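Local coordinates for natterin-like protein (Lethenteron camtschaticum, PDB 6IUL) that probably acts as an immune cytotoxin that recognises cell-surface glycans through its jacalin-like lectin domain and perforates membranes with its aerolysin-type module, at residues Ser79-Gly84 with Glu101-Met106; Met154-Met159 with Ser198-Thr203; Ala216-Val221 with Ser236-Glu241. All coordinates share one frame; numbering follows the deposited sequence.

Overall arrangement
Following the chain from the N terminus, contact 1 comes first: 79-84 and 101-106 close a loop of 16 residues and tie strand 75-82 to strand 101-105 within the jacalin-like lectin part. In the elongated aerolysin-type part, contact 2 joins the ends of strands 135-155 and 184-200 across 38 intervening residues. Contact 3 closes last, linking strands 212-223 and 228-238 of a hairpin across 14 residues. All three loops are in series; none nests or crosses. The centre of contact 1 is about 44 Å from that of contact 2 and about 47 Å from that of contact 3. Contacts 2 and 3, centres about 10 Å apart, touch: W200 N lies 3.0 Å from V240 O, and Y156 packs on P219.

Contact 1: residues Ser79-Gly84 with Glu101-Met106; sequences SLWGNG and EFFAKM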
loop_
_atom_site.group_PDB
_atom_site.type_symbol
_atom_site.label_atom_id
_atom_site.label_comp_id
_atom_site.label_asym_id
_atom_site.label_seq_id
_atom_site.Cartn_x
_atom_site.Cartn_y
_atom_site.Cartn_z
ATOM N N SER A 79 10.844 35.689 -0.496
ATOM C CA SER A 79 11.051 37.110 -0.299
ATOM C C SER A 79 10.825 37.858 -1.581
ATOM O O SER A 79 11.172 37.392 -2.652
ATOM C CB SER A 79 12.484 37.364 0.151
ATOM O OG SER A 79 12.632 36.918 1.482
ATOM N N LEU A 80 10.226 39.022 -1.460
ATOM C CA LEU A 80 10.066 39.926 -2.549
ATOM C C LEU A 80 10.713 41.270 -2.192
ATOM O O LEU A 80 10.754 41.668 -1.015
ATOM C CB LEU A 80 8.594 40.122 -2.834
ATOM C CG LEU A 80 7.818 38.851 -3.202
ATOM C CD1 LEU A 80 6.342 39.176 -3.294
ATOM C CD2 LEU A 80 8.301 38.269 -4.513
ATOM N N TRP A 81 11.241 41.950 -3.222
ATOM C CA TRP A 81 11.845 43.279 -3.102
ATOM C C TRP A 81 11.228 44.219 -4.121
ATOM O O TRP A 81 10.902 43.835 -5.265
ATOM C CB TRP A 81 13.319 43.227 -3.421
ATOM C CG TRP A 81 14.220 42.657 -2.420
ATOM C CD1 TRP A 81 15.023 43.328 -1.580
ATOM C CD2 TRP A 81 14.505 41.261 -2.227
ATOM N NE1 TRP A 81 15.778 42.429 -0.823
ATOM C CE2 TRP A 81 15.484 41.165 -1.220
ATOM C CE3 TRP A 81 14.001 40.090 -2.791
ATOM C CZ2 TRP A 81 15.962 39.967 -0.756
ATOM C CZ3 TRP A 81 14.476 38.905 -2.356
ATOM C CH2 TRP A 81 15.475 38.844 -1.332
ATOM N N GLY A 82 11.083 45.474 -3.692
ATOM C CA GLY A 82 10.809 46.593 -4.579
ATOM C C GLY A 82 12.052 46.979 -5.378
ATOM O O GLY A 82 13.163 46.519 -5.078
ATOM N N ASN A 83 11.877 47.840 -6.370
ATOM C CA ASN A 83 13.024 48.211 -7.232
ATOM C C ASN A 83 13.861 49.358 -6.695
ATOM O O ASN A 83 14.835 49.775 -7.328
ATOM C CB ASN A 83 12.587 48.532 -8.663
ATOM C CG ASN A 83 11.777 49.786 -8.754
ATOM O OD1 ASN A 83 11.280 50.264 -7.740
ATOM N ND2 ASN A 83 11.644 50.341 -9.974
ATOM N N GLY A 84 13.512 49.892 -5.540
ATOM C CA GLY A 84 14.367 50.990 -5.037
ATOM C C GLY A 84 13.804 52.400 -5.204
ATOM O O GLY A 84 13.906 53.194 -4.298
ATOM N N GLU A 101 16.985 26.632 -4.594
ATOM C CA GLU A 101 16.840 28.071 -4.511
ATOM C C GLU A 101 16.599 28.689 -5.891
ATOM O O GLU A 101 17.155 28.240 -6.896
ATOM C CB GLU A 101 18.069 28.685 -3.883
ATOM C CG GLU A 101 17.928 30.193 -3.636
ATOM C CD GLU A 101 19.192 30.888 -3.037
ATOM O OE1 GLU A 101 19.620 31.943 -3.606
ATOM O OE2 GLU A 101 19.720 30.426 -1.974
ATOM N N PHE A 102 15.722 29.696 -5.943
ATOM C CA PHE A 102 15.498 30.438 -7.168
ATOM C C PHE A 102 15.550 31.925 -6.852
ATOM O O PHE A 102 14.884 32.372 -5.888
ATOM C CB PHE A 102 14.132 30.098 -7.793
ATOM C CG PHE A 102 13.843 30.895 -9.045
ATOM C CD1 PHE A 102 14.507 30.597 -10.268
ATOM C CD2 PHE A 102 12.988 31.970 -9.002
ATOM C CE1 PHE A 102 14.240 31.325 -11.408
ATOM C CE2 PHE A 102 12.743 32.740 -10.142
ATOM C CZ PHE A 102 13.342 32.419 -11.335
ATOM N N PHE A 103 16.326 32.677 -7.638
ATOM C CA PHE A 103 16.572 34.084 -7.328
ATOM C C PHE A 103 16.669 34.875 -8.612
ATOM O O PHE A 103 17.556 34.631 -9.409
ATOM C CB PHE A 103 17.892 34.233 -6.555
ATOM C CG PHE A 103 18.118 35.622 -5.952
ATOM C CD1 PHE A 103 17.059 36.499 -5.708
ATOM C CD2 PHE A 103 19.385 36.021 -5.571
ATOM C CE1 PHE A 103 17.273 37.731 -5.159
ATOM C CE2 PHE A 103 19.614 37.266 -4.980
ATOM C CZ PHE A 103 18.558 38.118 -4.769
ATOM N N ALA A 104 15.724 35.778 -8.832
ATOM C CA ALA A 104 15.744 36.599 -10.013
ATOM C C ALA A 104 15.581 38.074 -9.605
ATOM O O ALA A 104 14.624 38.423 -8.909
ATOM C CB ALA A 104 14.635 36.156 -10.952
ATOM N N LYS A 105 16.515 38.915 -10.037
ATOM C CA LYS A 105 16.552 40.318 -9.643
ATOM C C LYS A 105 16.979 41.268 -10.783
ATOM O O LYS A 105 17.703 40.870 -11.704
ATOM C CB LYS A 105 17.521 40.486 -8.461
ATOM C CG LYS A 105 18.946 40.127 -8.805
ATOM C CD LYS A 105 19.955 40.485 -7.736
ATOM C CE LYS A 105 21.280 39.773 -8.063
ATOM N NZ LYS A 105 22.453 40.524 -7.563
ATOM N N MET A 106 16.460 42.497 -10.737
ATOM C CA MET A 106 17.093 43.675 -11.345
ATOM C C MET A 106 18.613 43.784 -11.429
ATOM O O MET A 106 19.276 43.882 -10.428
ATOM C CB MET A 106 16.970 44.877 -10.419
ATOM C CG MET A 106 15.636 45.481 -10.334
ATOM S SD MET A 106 15.747 46.912 -9.241
ATOM C CE MET A 106 16.655 46.452 -7.800
#
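OD1 of N83, a residue that meets M106 across this contact, accepts a hydrogen bond from T87 N and a weak one from R88 N, while its ND2 donates to W40 O. The amide is held at both its O and its N by residues outside the two segments, with CG tucked between the backbone N and the carbonyl carbon (chi1 68°); CB and the backbone O are what meet M106. SD of M106 lies 3.6 Å from N83 CB and also 3.6 Å from N83 O. A bend at the last torsion of M106 (chi3 -46°) turns its methyl along N83, with CE 3.8 Å from N83 O.

Toward the start of both segments, W81 CZ3 approaches F103 CE1 at 4.1 Å. The centroid of the W81 six-membered ring lies 5.8 Å from that of F103 and the planes meet at 42°, an oblique pair; K93 makes a cation-pi contact with F103. Strand 89-96 separates 75-82 from 101-105 in the four-stranded antiparallel sheet of the jacalin-like domain, and the side chains reach across it, with L111 touching W81, F103 and M106. The contact thus relies on van der Waals and sulfur packing, while the polar end of N83 is satisfied outside it.

Contact 2: residues Met154-Met159 with Ser198-Thr203; sequences MKYPTM and SSWSTT
The indole NE1 of W200 donates a hydrogen bond to Y156 OH over 3.1 Å, with an N-H...O angle of 146°. The hydroxyl lies close to the indole plane, at the ring edge, so the N-H points at it with a moderate bend. The same oxygen is 3.6 Å from W200 CZ2, beside the six-membered ring. The two aromatic side chains cross at about a right angle, and the phenol meets the indole through its hydroxyl end. In both residues CG lies beside the backbone N and anti to the carbonyl carbon (chi1 -52° for Y156, -68° for W200), and from this position the phenol end of Y156 comes nearer to the indole.

M154 approaches the indole out of that plane. Its CG stands anti to the backbone N, but the chain then folds twice, at chi2 and again at chi3, and this curl sets the terminal methyl against the pyrrole part of the indole: CE is 3.4 Å from W200 NE1 and 3.5 Å from W200 CD1. SD lies 4.4 Å from the centroid of the W200 five-membered ring and well off its normal, an oblique Met-aromatic contact.

In the aerolysin-type module these residues sit where strand 135-155 ends and strand 184-200 ends. The two segments remain well apart, the M154 and W200 CA atoms being 10.2 Å from each other, so side chains alone bridge them. Beyond M154 the chain enters a type I turn from Y156 to M159, with M159 N bonded to Y156 O at 3.1 Å.

Y277 meets W200 edge-to-face, and the Y299 ring also touches it. Y156 also touches V232 of strand 228-238, and M154 packs on V214 and A216 of strand 212-223 and on Y277 and A279 of strand 260-285.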
loop_
_atom_site.group_PDB
_atom_site.type_symbol
_atom_site.label_atom_id
_atom_site.label_comp_id
_atom_site.label_asym_id
_atom_site.label_seq_id
_atom_site.Cartn_x
_atom_site.Cartn_y
_atom_site.Cartn_z
ATOM N N MET A 154 -18.660 10.951 -2.752
ATOM C CA MET A 154 -18.295 10.059 -3.851
ATOM C C MET A 154 -19.554 9.511 -4.534
ATOM O O MET A 154 -20.444 9.030 -3.878
ATOM C CB MET A 154 -17.426 8.895 -3.348
ATOM C CG MET A 154 -16.961 7.942 -4.447
ATOM S SD MET A 154 -15.875 8.726 -5.648
ATOM C CE MET A 154 -14.462 9.190 -4.631
ATOM N N LYS A 155 -19.593 9.594 -5.860
ATOM C CA LYS A 155 -20.733 9.116 -6.643
ATOM C C LYS A 155 -20.239 8.390 -7.868
ATOM O O LYS A 155 -19.258 8.783 -8.466
ATOM C CB LYS A 155 -21.649 10.272 -7.084
ATOM C CG LYS A 155 -22.439 10.859 -5.951
ATOM C CD LYS A 155 -23.046 12.206 -6.329
ATOM C CE LYS A 155 -24.031 12.730 -5.301
ATOM N NZ LYS A 155 -23.374 13.436 -4.170
ATOM N N TYR A 156 -20.945 7.316 -8.229
ATOM C CA TYR A 156 -20.678 6.527 -9.410
ATOM C C TYR A 156 -21.940 6.629 -10.285
ATOM O O TYR A 156 -22.853 5.796 -10.187
ATOM C CB TYR A 156 -20.374 5.072 -9.027
ATOM C CG TYR A 156 -19.302 4.971 -7.997
ATOM C CD1 TYR A 156 -17.971 4.897 -8.367
ATOM C CD2 TYR A 156 -19.632 4.948 -6.639
ATOM C CE1 TYR A 156 -16.970 4.788 -7.402
ATOM C CE2 TYR A 156 -18.653 4.868 -5.676
ATOM C CZ TYR A 156 -17.317 4.804 -6.062
ATOM O OH TYR A 156 -16.345 4.731 -5.090
ATOM N N PRO A 157 -22.006 7.678 -11.114
ATOM C CA PRO A 157 -23.283 8.029 -11.770
ATOM C C PRO A 157 -23.771 7.022 -12.849
ATOM O O PRO A 157 -24.921 7.045 -13.210
ATOM C CB PRO A 157 -23.000 9.418 -12.380
ATOM C CG PRO A 157 -21.519 9.505 -12.471
ATOM C CD PRO A 157 -20.934 8.650 -11.385
ATOM N N THR A 158 -22.902 6.162 -13.351
ATOM C CA THR A 158 -23.323 5.157 -14.336
ATOM C C THR A 158 -23.472 3.755 -13.732
ATOM O O THR A 158 -23.701 2.792 -14.464
ATOM C CB THR A 158 -22.357 5.056 -15.502
ATOM O OG1 THR A 158 -21.120 4.496 -15.065
ATOM C CG2 THR A 158 -22.127 6.441 -16.175
ATOM N N MET A 159 -23.365 3.652 -12.407
ATOM C CA MET A 159 -23.277 2.367 -11.741
ATOM C C MET A 159 -24.506 1.454 -11.955
ATOM O O MET A 159 -24.353 0.280 -12.297
ATOM C CB MET A 159 -23.066 2.559 -10.240
ATOM C CG MET A 159 -22.893 1.216 -9.527
ATOM S SD MET A 159 -22.149 1.354 -7.893
ATOM C CE MET A 159 -23.582 1.405 -6.830
ATOM N N SER A 198 -8.656 -1.211 -4.728
ATOM C CA SER A 198 -9.403 0.024 -4.955
ATOM C C SER A 198 -8.469 1.141 -5.457
ATOM O O SER A 198 -7.350 1.327 -4.939
ATOM C CB SER A 198 -10.049 0.479 -3.662
ATOM O OG SER A 198 -11.218 -0.251 -3.365
ATOM N N SER A 199 -8.926 1.880 -6.460
ATOM C CA SER A 199 -8.151 2.963 -7.061
ATOM C C SER A 199 -9.069 4.066 -7.603
ATOM O O SER A 199 -9.918 3.839 -8.468
ATOM C CB SER A 199 -7.272 2.445 -8.169
ATOM O OG SER A 199 -6.659 3.537 -8.851
ATOM N N TRP A 200 -8.915 5.273 -7.075
ATOM C CA TRP A 200 -9.574 6.445 -7.647
ATOM C C TRP A 200 -8.540 7.314 -8.338
ATOM O O TRP A 200 -7.586 7.758 -7.703
ATOM C CB TRP A 200 -10.266 7.233 -6.577
ATOM C CG TRP A 200 -11.448 6.576 -5.927
ATOM C CD1 TRP A 200 -12.758 6.654 -6.336
ATOM C CD2 TRP A 200 -11.453 5.803 -4.721
ATOM N NE1 TRP A 200 -13.560 6.005 -5.448
ATOM C CE2 TRP A 200 -12.784 5.448 -4.464
ATOM C CE3 TRP A 200 -10.453 5.369 -3.843
ATOM C CZ2 TRP A 200 -13.156 4.673 -3.366
ATOM C CZ3 TRP A 200 -10.802 4.599 -2.764
ATOM C CH2 TRP A 200 -12.159 4.271 -2.510
ATOM N N SER A 201 -8.727 7.559 -9.631
ATOM C CA SER A 201 -7.761 8.295 -10.427
ATOM C C SER A 201 -7.680 9.755 -9.922
ATOM O O SER A 201 -8.648 10.316 -9.444
ATOM C CB SER A 201 -8.113 8.242 -11.914
ATOM O OG SER A 201 -9.345 8.976 -12.145
ATOM N N THR A 202 -6.511 10.356 -10.055
ATOM C CA THR A 202 -6.337 11.770 -9.747
ATOM C C THR A 202 -5.567 12.453 -10.861
ATOM O O THR A 202 -4.891 11.799 -11.621
ATOM C CB THR A 202 -5.556 11.962 -8.423
ATOM O OG1 THR A 202 -4.237 11.487 -8.584
ATOM C CG2 THR A 202 -6.175 11.177 -7.271
ATOM N N THR A 203 -5.694 13.770 -10.953
ATOM C CA THR A 203 -4.913 14.569 -11.919
ATOM C C THR A 203 -4.307 15.795 -11.243
ATOM O O THR A 203 -4.525 16.049 -10.063
ATOM C CB THR A 203 -5.812 15.057 -13.075
ATOM O OG1 THR A 203 -6.935 15.791 -12.538
ATOM C CG2 THR A 203 -6.336 13.885 -13.894
#

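Contact 3: residues Ala216-Val221 with Ser236-Glu241; sequences AGIPEV and STHAVE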
loop_
_atom_site.group_PDB
_atom_site.type_symbol
_atom_site.label_atom_id
_atom_site.label_comp_id
_atom_site.label_asym_id
_atom_site.label_seq_id
_atom_site.Cartn_x
_atom_site.Cartn_y
_atom_site.Cartn_z
ATOM N N ALA A 216 -15.449 7.461 1.756
ATOM C CA ALA A 216 -16.378 6.817 0.817
ATOM C C ALA A 216 -16.530 5.346 1.117
ATOM O O ALA A 216 -15.742 4.767 1.862
ATOM C CB ALA A 216 -15.863 6.959 -0.598
ATOM N N GLY A 217 -17.522 4.733 0.489
ATOM C CA GLY A 217 -17.649 3.295 0.529
ATOM C C GLY A 217 -17.010 2.679 -0.691
ATOM O O GLY A 217 -16.784 3.345 -1.679
ATOM N N ILE A 218 -16.760 1.377 -0.649
ATOM C CA ILE A 218 -16.128 0.699 -1.782
ATOM C C ILE A 218 -17.195 0.021 -2.643
ATOM O O ILE A 218 -18.105 -0.633 -2.118
ATOM C CB ILE A 218 -15.077 -0.317 -1.270
ATOM C CG1 ILE A 218 -13.812 0.432 -0.819
ATOM C CG2 ILE A 218 -14.726 -1.340 -2.333
ATOM C CD1 ILE A 218 -12.773 -0.437 -0.145
ATOM N N PRO A 219 -17.107 0.183 -3.973
ATOM C CA PRO A 219 -17.994 -0.546 -4.878
ATOM C C PRO A 219 -17.817 -2.061 -4.735
ATOM O O PRO A 219 -16.688 -2.582 -4.733
ATOM C CB PRO A 219 -17.561 -0.075 -6.269
ATOM C CG PRO A 219 -16.977 1.269 -6.016
ATOM C CD PRO A 219 -16.295 1.172 -4.688
ATOM N N GLU A 220 -18.945 -2.746 -4.599
ATOM C CA GLU A 220 -18.959 -4.184 -4.366
ATOM C C GLU A 220 -20.010 -4.782 -5.284
ATOM O O GLU A 220 -20.885 -4.092 -5.825
ATOM C CB GLU A 220 -19.303 -4.497 -2.887
ATOM C CG GLU A 220 -18.235 -4.104 -1.878
ATOM C CD GLU A 220 -18.676 -4.255 -0.427
ATOM O OE1 GLU A 220 -19.859 -4.615 -0.172
ATOM O OE2 GLU A 220 -17.826 -3.996 0.458
ATOM N N VAL A 221 -19.971 -6.099 -5.382
ATOM C CA VAL A 221 -20.950 -6.846 -6.125
ATOM C C VAL A 221 -21.970 -7.446 -5.159
ATOM O O VAL A 221 -21.639 -7.810 -4.052
ATOM C CB VAL A 221 -20.238 -7.910 -6.954
ATOM C CG1 VAL A 221 -21.163 -9.055 -7.312
ATOM C CG2 VAL A 221 -19.649 -7.279 -8.205
ATOM N N SER A 236 -16.010 4.293 4.786
ATOM C CA SER A 236 -14.867 4.534 5.695
ATOM C C SER A 236 -13.810 5.451 5.042
ATOM O O SER A 236 -14.064 6.057 4.003
ATOM C CB SER A 236 -14.238 3.207 6.147
ATOM O OG SER A 236 -13.663 2.552 5.043
ATOM N N THR A 237 -12.636 5.517 5.663
ATOM C CA THR A 237 -11.490 6.279 5.193
ATOM C C THR A 237 -10.501 5.435 4.404
ATOM O O THR A 237 -10.101 4.389 4.854
ATOM C CB THR A 237 -10.788 6.892 6.400
ATOM O OG1 THR A 237 -11.647 7.903 6.918
ATOM C CG2 THR A 237 -9.496 7.554 6.022
ATOM N N HIS A 238 -10.111 5.897 3.221
ATOM C CA HIS A 238 -9.239 5.091 2.340
ATOM C C HIS A 238 -8.134 5.960 1.753
ATOM O O HIS A 238 -8.300 7.158 1.584
ATOM C CB HIS A 238 -10.040 4.488 1.168
ATOM C CG HIS A 238 -11.226 3.687 1.599
ATOM N ND1 HIS A 238 -11.115 2.392 2.069
ATOM C CD2 HIS A 238 -12.543 3.997 1.648
ATOM C CE1 HIS A 238 -12.318 1.942 2.384
ATOM N NE2 HIS A 238 -13.201 2.891 2.131
ATOM N N ALA A 239 -7.002 5.355 1.421
ATOM C CA ALA A 239 -6.048 6.035 0.584
ATOM C C ALA A 239 -6.594 5.954 -0.832
ATOM O O ALA A 239 -7.440 5.113 -1.154
ATOM C CB ALA A 239 -4.669 5.398 0.688
ATOM N N VAL A 240 -6.078 6.817 -1.688
ATOM C CA VAL A 240 -6.519 6.892 -3.061
ATOM C C VAL A 240 -6.293 5.571 -3.798
ATOM O O VAL A 240 -7.032 5.221 -4.716
ATOM C CB VAL A 240 -5.807 8.084 -3.731
ATOM C CG1 VAL A 240 -5.568 7.870 -5.178
ATOM C CG2 VAL A 240 -6.629 9.344 -3.546
ATOM N N GLU A 241 -5.232 4.873 -3.428
ATOM C CA GLU A 241 -4.905 3.590 -3.980
ATOM C C GLU A 241 -4.654 2.627 -2.840
ATOM O O GLU A 241 -3.860 2.910 -1.934
ATOM C CB GLU A 241 -3.721 3.661 -4.915
ATOM C CG GLU A 241 -3.817 2.553 -5.969
ATOM C CD GLU A 241 -3.306 2.938 -7.333
ATOM O OE1 GLU A 241 -3.115 4.146 -7.593
ATOM O OE2 GLU A 241 -3.120 2.005 -8.147
#
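A216 O takes two donors from the opposite segment. S236 N reaches it at 3.0 Å with a nearly straight N-H...O angle of 170°, although this donor sits well above the carbonyl plane. H238 NE2 adds a weak, strongly bent bond (3.2 Å to A216 O, 122°), with the oxygen at the edge of the imidazole, near its plane. In return A216 N donates to S236 O at 3.0 Å, so N and O of both residues are engaged with each other in an antiparallel hydrogen-bonded pair.

The other imidazole nitrogen, ND1, is hydrogen-bonded to OE1 of E242, a carboxylate that would tend to polarise the ring. One ring face carries I218, whose CG1, set beside the backbone N (chi1 -76°), brings the end of the side chain over the imidazole: CG1 lies 4.2 Å from the H238 ring centroid, a CH-pi contact, and CD1 is 3.5 Å from H238 CE1.

Backbone bonds pair H238 with V214 but I218 with G233, so the register slips by one residue, consistent with a beta bulge. The two strands form the hairpin 212-223/228-238, lying in sequence between two long strands; it is probably the aerolysin-type hairpin that remodels during membrane insertion.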